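Local coordinates for protein gamma-glutamyltranspeptidase (PDB 6J3A) that probably cleaves gamma-glutamyl-type amide bonds or transfers their acyl group, as an LmbA-like homologue of gamma-glutamyltranspeptidase in the Ntn-hydrolase clan, at residues A88-L93 with T463-G468; V270-P275 with V281-L286; T484-L489 with Q508-F513. One frame throughout, in Å; residues are numbered along the deposited sequence.

Contact 1: A88-L93 with T463-G468; sequences AHYKGL and TWLEEG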
# COMPACT_ATOMS: atom_id res chain seq x y z
N ALA A 88 -27.08 -17.57 -37.47
CA ALA A 88 -28.28 -18.33 -37.86
C ALA A 88 -28.80 -19.18 -36.70
O ALA A 88 -29.97 -19.10 -36.33
CB ALA A 88 -27.97 -19.20 -39.07
N HIS A 89 -27.90 -19.96 -36.13
CA HIS A 89 -28.25 -20.84 -35.02
C HIS A 89 -28.83 -20.11 -33.79
O HIS A 89 -29.77 -20.59 -33.17
CB HIS A 89 -27.04 -21.65 -34.60
CG HIS A 89 -27.34 -22.63 -33.52
ND1 HIS A 89 -27.30 -22.30 -32.19
CD2 HIS A 89 -27.74 -23.92 -33.59
CE1 HIS A 89 -27.63 -23.36 -31.47
NE2 HIS A 89 -27.90 -24.35 -32.30
N TYR A 90 -28.25 -18.97 -33.45
CA TYR A 90 -28.70 -18.17 -32.30
C TYR A 90 -30.06 -17.52 -32.62
O TYR A 90 -30.98 -17.55 -31.80
CB TYR A 90 -27.65 -17.11 -31.92
CG TYR A 90 -26.48 -17.65 -31.09
CD1 TYR A 90 -25.77 -18.79 -31.49
CD2 TYR A 90 -26.09 -17.02 -29.90
CE1 TYR A 90 -24.73 -19.28 -30.73
CE2 TYR A 90 -25.03 -17.51 -29.14
CZ TYR A 90 -24.36 -18.65 -29.56
OH TYR A 90 -23.31 -19.17 -28.83
N LYS A 91 -30.16 -16.95 -33.81
CA LYS A 91 -31.44 -16.47 -34.35
C LYS A 91 -32.51 -17.56 -34.32
O LYS A 91 -33.68 -17.28 -34.01
CB LYS A 91 -31.27 -15.97 -35.79
CG LYS A 91 -30.79 -14.53 -35.93
CD LYS A 91 -31.73 -13.58 -35.21
CE LYS A 91 -31.92 -12.28 -35.95
NZ LYS A 91 -32.74 -11.35 -35.12
N GLY A 92 -32.11 -18.80 -34.63
CA GLY A 92 -33.01 -19.95 -34.58
C GLY A 92 -33.60 -20.23 -33.20
O GLY A 92 -34.68 -20.82 -33.08
N LEU A 93 -32.91 -19.79 -32.16
CA LEU A 93 -33.41 -19.86 -30.79
C LEU A 93 -34.25 -18.64 -30.38
O LEU A 93 -34.52 -18.46 -29.20
CB LEU A 93 -32.23 -20.02 -29.85
CG LEU A 93 -31.36 -21.24 -30.13
CD1 LEU A 93 -30.03 -21.09 -29.42
CD2 LEU A 93 -32.07 -22.51 -29.69
N THR A 463 -20.60 -9.70 -29.23
CA THR A 463 -20.83 -9.80 -30.68
C THR A 463 -22.25 -9.39 -31.02
O THR A 463 -23.07 -9.14 -30.13
CB THR A 463 -20.65 -11.25 -31.16
OG1 THR A 463 -21.59 -12.08 -30.49
CG2 THR A 463 -19.25 -11.74 -30.89
N TRP A 464 -22.53 -9.33 -32.31
CA TRP A 464 -23.87 -9.05 -32.81
C TRP A 464 -24.48 -10.24 -33.54
O TRP A 464 -23.81 -10.91 -34.33
CB TRP A 464 -23.80 -7.88 -33.78
CG TRP A 464 -23.46 -6.58 -33.15
CD1 TRP A 464 -22.37 -5.81 -33.43
CD2 TRP A 464 -24.22 -5.87 -32.17
NE1 TRP A 464 -22.40 -4.66 -32.68
CE2 TRP A 464 -23.53 -4.67 -31.90
CE3 TRP A 464 -25.42 -6.13 -31.50
CZ2 TRP A 464 -24.00 -3.72 -30.97
CZ3 TRP A 464 -25.89 -5.18 -30.58
CH2 TRP A 464 -25.17 -3.99 -30.33
N LEU A 465 -25.77 -10.46 -33.27
CA LEU A 465 -26.57 -11.44 -34.01
C LEU A 465 -27.12 -10.82 -35.30
O LEU A 465 -28.32 -10.51 -35.42
CB LEU A 465 -27.70 -11.98 -33.13
CG LEU A 465 -27.27 -12.70 -31.85
CD1 LEU A 465 -28.48 -13.27 -31.15
CD2 LEU A 465 -26.26 -13.81 -32.11
N GLU A 466 -26.23 -10.66 -36.26
CA GLU A 466 -26.50 -9.95 -37.51
C GLU A 466 -25.30 -10.15 -38.38
O GLU A 466 -24.18 -9.92 -37.93
CB GLU A 466 -26.71 -8.46 -37.24
CG GLU A 466 -27.15 -7.65 -38.44
CD GLU A 466 -27.55 -6.23 -38.06
OE1 GLU A 466 -27.65 -5.91 -36.85
OE2 GLU A 466 -27.78 -5.40 -38.96
N GLU A 467 -25.52 -10.59 -39.62
CA GLU A 467 -24.42 -10.90 -40.53
C GLU A 467 -23.82 -9.65 -41.18
O GLU A 467 -24.42 -8.56 -41.16
CB GLU A 467 -24.89 -11.89 -41.61
CG GLU A 467 -25.08 -13.32 -41.12
CD GLU A 467 -23.77 -14.06 -40.82
OE1 GLU A 467 -23.82 -15.30 -40.68
OE2 GLU A 467 -22.70 -13.43 -40.73
N GLY A 468 -22.62 -9.83 -41.73
CA GLY A 468 -21.95 -8.83 -42.56
C GLY A 468 -21.24 -7.70 -41.84
O GLY A 468 -20.87 -6.71 -42.48

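Contact 2: V270-P275 with V281-L286; sequences VCKAGP and VLLQQL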
# COMPACT_ATOMS: atom_id res chain seq x y z
N VAL A 270 2.27 4.70 -27.28
CA VAL A 270 1.38 3.84 -26.50
C VAL A 270 1.16 2.54 -27.26
O VAL A 270 0.88 2.57 -28.45
CB VAL A 270 0.04 4.51 -26.23
CG1 VAL A 270 -0.78 3.64 -25.29
CG2 VAL A 270 0.25 5.88 -25.62
N CYS A 271 1.30 1.41 -26.56
CA CYS A 271 1.06 0.08 -27.12
C CYS A 271 -0.22 -0.52 -26.56
O CYS A 271 -0.45 -0.47 -25.35
CB CYS A 271 2.23 -0.86 -26.80
SG CYS A 271 3.79 -0.26 -27.47
N LYS A 272 -1.02 -1.11 -27.45
CA LYS A 272 -2.30 -1.73 -27.12
C LYS A 272 -2.48 -3.03 -27.86
O LYS A 272 -1.71 -3.35 -28.75
CB LYS A 272 -3.45 -0.79 -27.51
CG LYS A 272 -3.40 0.60 -26.89
CD LYS A 272 -3.58 0.57 -25.37
CE LYS A 272 -5.04 0.35 -24.98
NZ LYS A 272 -5.20 -0.06 -23.56
N ALA A 273 -3.52 -3.77 -27.50
CA ALA A 273 -3.93 -4.95 -28.27
C ALA A 273 -4.64 -4.52 -29.53
O ALA A 273 -5.29 -3.48 -29.55
CB ALA A 273 -4.84 -5.84 -27.44
N GLY A 274 -4.53 -5.35 -30.57
CA GLY A 274 -5.17 -5.10 -31.87
C GLY A 274 -6.68 -4.94 -31.82
O GLY A 274 -7.31 -5.24 -30.81
N PRO A 275 -7.30 -4.51 -32.94
CA PRO A 275 -8.72 -4.09 -32.96
C PRO A 275 -9.76 -5.20 -32.75
O PRO A 275 -10.96 -4.89 -32.70
CB PRO A 275 -8.88 -3.44 -34.33
CG PRO A 275 -7.84 -4.09 -35.18
CD PRO A 275 -6.77 -4.69 -34.31
N VAL A 281 -8.98 2.09 -29.55
CA VAL A 281 -9.82 3.26 -29.32
C VAL A 281 -9.12 4.33 -28.47
O VAL A 281 -9.44 5.53 -28.59
CB VAL A 281 -11.21 2.88 -28.74
CG1 VAL A 281 -11.19 2.75 -27.22
CG2 VAL A 281 -12.26 3.89 -29.17
N LEU A 282 -8.20 3.90 -27.60
CA LEU A 282 -7.31 4.81 -26.87
C LEU A 282 -6.40 5.55 -27.85
O LEU A 282 -6.28 6.78 -27.81
CB LEU A 282 -6.45 4.04 -25.84
CG LEU A 282 -5.75 4.89 -24.74
CD1 LEU A 282 -5.53 4.09 -23.46
CD2 LEU A 282 -4.43 5.51 -25.21
N LEU A 283 -5.78 4.78 -28.74
CA LEU A 283 -4.91 5.32 -29.78
C LEU A 283 -5.67 6.32 -30.68
O LEU A 283 -5.14 7.38 -31.01
CB LEU A 283 -4.26 4.18 -30.59
CG LEU A 283 -3.55 3.03 -29.85
CD1 LEU A 283 -2.96 1.98 -30.78
CD2 LEU A 283 -2.45 3.59 -28.98
N GLN A 284 -6.90 5.99 -31.06
CA GLN A 284 -7.74 6.90 -31.86
C GLN A 284 -8.04 8.21 -31.13
O GLN A 284 -8.10 9.27 -31.75
CB GLN A 284 -9.06 6.24 -32.28
CG GLN A 284 -8.90 5.28 -33.46
CD GLN A 284 -10.18 5.06 -34.24
OE1 GLN A 284 -10.60 3.93 -34.42
NE2 GLN A 284 -10.80 6.15 -34.70
N GLN A 285 -8.22 8.12 -29.82
CA GLN A 285 -8.42 9.32 -29.00
C GLN A 285 -7.20 10.24 -29.00
O GLN A 285 -7.35 11.47 -28.99
CB GLN A 285 -8.82 8.93 -27.59
CG GLN A 285 -10.26 8.45 -27.49
CD GLN A 285 -10.58 7.88 -26.12
OE1 GLN A 285 -10.96 8.61 -25.21
NE2 GLN A 285 -10.42 6.57 -25.96
N LEU A 286 -6.01 9.64 -29.02
CA LEU A 286 -4.74 10.37 -29.05
C LEU A 286 -4.51 11.03 -30.40
O LEU A 286 -4.08 12.19 -30.47
CB LEU A 286 -3.57 9.42 -28.77
CG LEU A 286 -3.40 8.90 -27.36
CD1 LEU A 286 -2.31 7.84 -27.33
CD2 LEU A 286 -3.04 10.03 -26.41

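Contact 3: T484-L489 with Q508-F513; sequences TPSIAL and QWQLHF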
# COMPACT_ATOMS: atom_id res chain seq x y z
N THR A 484 -8.25 -4.47 -22.27
CA THR A 484 -7.33 -3.61 -22.95
C THR A 484 -6.22 -3.06 -22.06
O THR A 484 -6.28 -1.91 -21.60
CB THR A 484 -8.08 -2.47 -23.68
OG1 THR A 484 -7.13 -1.59 -24.28
CG2 THR A 484 -9.02 -1.69 -22.74
N PRO A 485 -5.17 -3.87 -21.84
CA PRO A 485 -4.01 -3.35 -21.11
C PRO A 485 -3.18 -2.38 -21.96
O PRO A 485 -3.39 -2.29 -23.18
CB PRO A 485 -3.20 -4.62 -20.78
CG PRO A 485 -3.60 -5.62 -21.80
CD PRO A 485 -4.97 -5.25 -22.31
N SER A 486 -2.24 -1.70 -21.33
CA SER A 486 -1.39 -0.70 -21.99
C SER A 486 0.06 -0.85 -21.59
O SER A 486 0.37 -1.26 -20.46
CB SER A 486 -1.83 0.72 -21.62
OG SER A 486 -3.22 0.90 -21.80
N ILE A 487 0.93 -0.54 -22.53
CA ILE A 487 2.33 -0.28 -22.25
C ILE A 487 2.71 1.02 -22.95
O ILE A 487 2.37 1.23 -24.11
CB ILE A 487 3.24 -1.46 -22.66
CG1 ILE A 487 3.08 -2.61 -21.66
CG2 ILE A 487 4.71 -1.02 -22.73
CD1 ILE A 487 3.99 -3.80 -21.87
N ALA A 488 3.39 1.91 -22.24
CA ALA A 488 3.82 3.19 -22.82
C ALA A 488 5.32 3.24 -22.95
O ALA A 488 6.04 2.87 -22.04
CB ALA A 488 3.32 4.37 -22.01
N LEU A 489 5.77 3.68 -24.12
CA LEU A 489 7.17 3.98 -24.39
C LEU A 489 7.41 5.49 -24.32
O LEU A 489 6.50 6.29 -24.60
CB LEU A 489 7.59 3.45 -25.76
CG LEU A 489 7.04 2.09 -26.22
CD1 LEU A 489 7.64 1.68 -27.56
CD2 LEU A 489 7.32 1.02 -25.20
N GLN A 508 -11.29 4.75 -21.54
CA GLN A 508 -11.57 6.15 -21.25
C GLN A 508 -10.70 6.55 -20.05
O GLN A 508 -9.93 7.51 -20.07
CB GLN A 508 -13.05 6.37 -20.93
CG GLN A 508 -14.02 5.81 -21.96
CD GLN A 508 -15.45 6.27 -21.71
OE1 GLN A 508 -15.72 7.47 -21.62
NE2 GLN A 508 -16.38 5.31 -21.60
N TRP A 509 -10.83 5.76 -19.00
CA TRP A 509 -10.12 6.00 -17.76
C TRP A 509 -8.61 5.98 -17.99
O TRP A 509 -7.90 6.84 -17.48
CB TRP A 509 -10.52 4.96 -16.72
CG TRP A 509 -11.90 5.14 -16.14
CD1 TRP A 509 -12.64 6.31 -16.07
CD2 TRP A 509 -12.68 4.14 -15.49
NE1 TRP A 509 -13.85 6.06 -15.45
CE2 TRP A 509 -13.89 4.75 -15.07
CE3 TRP A 509 -12.48 2.77 -15.23
CZ2 TRP A 509 -14.90 4.03 -14.42
CZ3 TRP A 509 -13.46 2.07 -14.57
CH2 TRP A 509 -14.66 2.70 -14.17
N GLN A 510 -8.15 5.01 -18.77
CA GLN A 510 -6.73 4.91 -19.11
C GLN A 510 -6.24 6.10 -19.92
O GLN A 510 -5.14 6.58 -19.68
CB GLN A 510 -6.43 3.62 -19.87
CG GLN A 510 -6.25 2.42 -18.98
CD GLN A 510 -6.16 1.13 -19.76
OE1 GLN A 510 -7.17 0.60 -20.25
NE2 GLN A 510 -4.94 0.60 -19.87
N LEU A 511 -7.05 6.57 -20.88
CA LEU A 511 -6.69 7.77 -21.63
C LEU A 511 -6.51 8.96 -20.69
O LEU A 511 -5.53 9.68 -20.80
CB LEU A 511 -7.73 8.14 -22.70
CG LEU A 511 -7.25 9.40 -23.45
CD1 LEU A 511 -6.46 9.03 -24.69
CD2 LEU A 511 -8.39 10.36 -23.77
N HIS A 512 -7.45 9.14 -19.77
CA HIS A 512 -7.36 10.27 -18.83
C HIS A 512 -6.09 10.11 -17.98
O HIS A 512 -5.29 11.05 -17.85
CB HIS A 512 -8.62 10.40 -17.96
CG HIS A 512 -9.90 10.27 -18.73
ND1 HIS A 512 -9.99 10.63 -20.06
CD2 HIS A 512 -11.12 9.81 -18.38
CE1 HIS A 512 -11.22 10.40 -20.48
NE2 HIS A 512 -11.93 9.90 -19.48
N PHE A 513 -5.89 8.91 -17.45
CA PHE A 513 -4.70 8.59 -16.66
C PHE A 513 -3.39 8.87 -17.40
O PHE A 513 -2.55 9.62 -16.91
CB PHE A 513 -4.75 7.12 -16.27
CG PHE A 513 -3.47 6.60 -15.71
CD1 PHE A 513 -3.07 6.95 -14.44
CD2 PHE A 513 -2.69 5.73 -16.46
CE1 PHE A 513 -1.89 6.44 -13.91
CE2 PHE A 513 -1.51 5.23 -15.94
CZ PHE A 513 -1.11 5.58 -14.66

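Contact 1: A88-L93 with T463-G468
Leu465 reaches from a loop to the short helix 87-92 and sets both of its methyl groups beside Tyr90. The closer branch, Leu465 CD2, comes within 3.6 Å of Tyr90 CB, while Leu465 CD1 stands 4.0 Å from the same Tyr90 CB. Leu465 CD2 also lies 3.9 Å from Tyr90 CD2 and meets the ring obliquely. The two side chains cross at about a right angle, the leucine ending against the root of the tyrosine. With chi1 at -80°, Tyr90 CG sits beside its own backbone N and anti to the carbonyl carbon, and both Tyr90 CB and the ring's CD2 are near the leucine methyl. Lys91, next along the helix, touches with its aliphatic part: Lys91 CE lies 4.0 Å from Leu465 O, with the ammonium farther from that oxygen. The amine makes a long, weak ion pair with Asp96 instead.

Further out, Tyr90 is anchored at its far end, where OH is hydrogen-bonded to Leu104 O, and Val98 also packs on Leu465. On the loop side, Leu465 is the centre of an inverse gamma turn, closed by a weak bond of 3.1 Å from Glu466 N to Trp464 O. Its neighbours in sequence are tied elsewhere: Trp464 NE1 bonds to Glu317 and its ring makes a cation-pi contact with Arg550, while Glu466 OE1 accepts from Ala366 N. The helix turn is held from within by Gly92 N to Ala88 O, 2.7 Å.

No hydrogen bond spans the two segments. Dispersion between leucine methyls and the tyrosine base therefore joins helix 87-92 to the loop between strands 454-455 and 486-490, far away in sequence, while the tyrosine hydroxyl and the residues flanking Leu465 take polar partners elsewhere in the chain.

Contact 2: V270-P275 with V281-L286
Val270 meets three leucines of helix 280-288, and these apolar pairs make up much of the contact. Val270 CG2 comes to 3.6 Å from Leu286 CD1, the two side chains crossing at about a right angle. The other branch, Val270 CG1, lies 4.1 Å from Leu282 CD2, again in a crossing approach. Leu283 instead slides past the valine in the opposite direction, placing CD2 at 3.8 Å from Val270 CB. Alternation along the strand turns Val270 and Lys272 toward the helix and Cys271 away from it. The segments run roughly antiparallel, at 151°, with axes 9.1 Å apart; the helix follows strand 268-272 after a short connection, consistent with the helix-on-sheet layering of the Ntn fold.

Lys272 adds an aliphatic contact through its methylenes. Its CG lies 3.8 Å from Leu283 CD2, and farther out CE comes to 4.0 Å from Leu282 CB. Bends at chi2 (-66°) and again at chi3 lay this chain against the leucines.

The polar interactions lead elsewhere. Buried Lys272 NZ forms a salt bridge with Asp507 and hydrogen bonds with Thr484 OG1, Pro485 O and Ser486 OG. Within the helix, Gln285 NE2 donates at 3.0 Å to Val281 O, with an N-H...O angle of 160°, from above the carbonyl plane; the backbone N of Gln285 reaches the same oxygen from the opposite face. Asp507 O is a further partner of this NE2, linking helix 280-288 to the start of helix 506-519.

A leucine in place of Lys272 would probably leave the Asp507 carboxylate without this charge partner and Thr484 OG1 without this donor. The lysine has a double chemistry: its methylenes join the apolar strand-helix seam, while its ammonium probably brings positive charge to a polar cluster beyond it.

Contact 3: T484-L489 with Q508-F513
Ser486 OG, hydrogen-bonded to Lys272 NZ, also faces the amide end of Gln510, whose CD is 3.6 Å away. Thr484 O approaches the same amide group, likewise 3.6 Å from Gln510 CD, so that the carboxamide sits between a serine hydroxyl and a main-chain carbonyl. The assignment of the amide's oxygen and nitrogen is doubtful. What places the group there is clearer: Gln510 CG stands anti to its carbonyl carbon (chi1 -82°), and the chain is extended beyond it (chi2 172°), reaching from helix 506-519 to the start of strand 486-490. The nearest alpha carbons, those of Ser486 and Gln510, are 8.3 Å apart.

Thr484 and Gln510 slide past each other in opposite directions. The threonine's OG1, anti to the backbone N, is bonded outside this pair to Lys272 NZ and to Asp507 OD2, the latter close to the start of the same helix. Around the glutamine, Leu282 and Phe498 pack against its side chain, and Phe498 also meets the ring of Phe513 with the planes at about 50°. The helix keeps its own regular bonds, among them Phe513 N to Trp509 O at 2.9 Å.

All the touching residues are buried, and the interface is small, 122 Å² summed over both sides. A long amide side chain thus brings a donor and an acceptor into the protein interior where helix meets strand: its chain packs among hydrophobic neighbours while its amide end faces polar atoms.

In the fold
Contacts 2 and 3 form one neighbourhood, their centres 8 Å apart. Strands 268-272 and 486-490 are antiparallel neighbours, joined by a probable hydrogen bond from Cys271 N to Ile487 O, while helices 280-288 and 506-519 pack together beside them. This fits the helix-on-sheet layering of the Ntn-hydrolase fold. Contact 1 lies toward the periphery, its centre about 25 Å from that of the chain, and about 29 and 33 Å from the centres of contacts 2 and 3. Along the chain, 88-93 precedes both segments of contact 2; 463-468 follows them, then contact 3. Contact 1 thus brings together distant sequence regions outside the core shared by the other two.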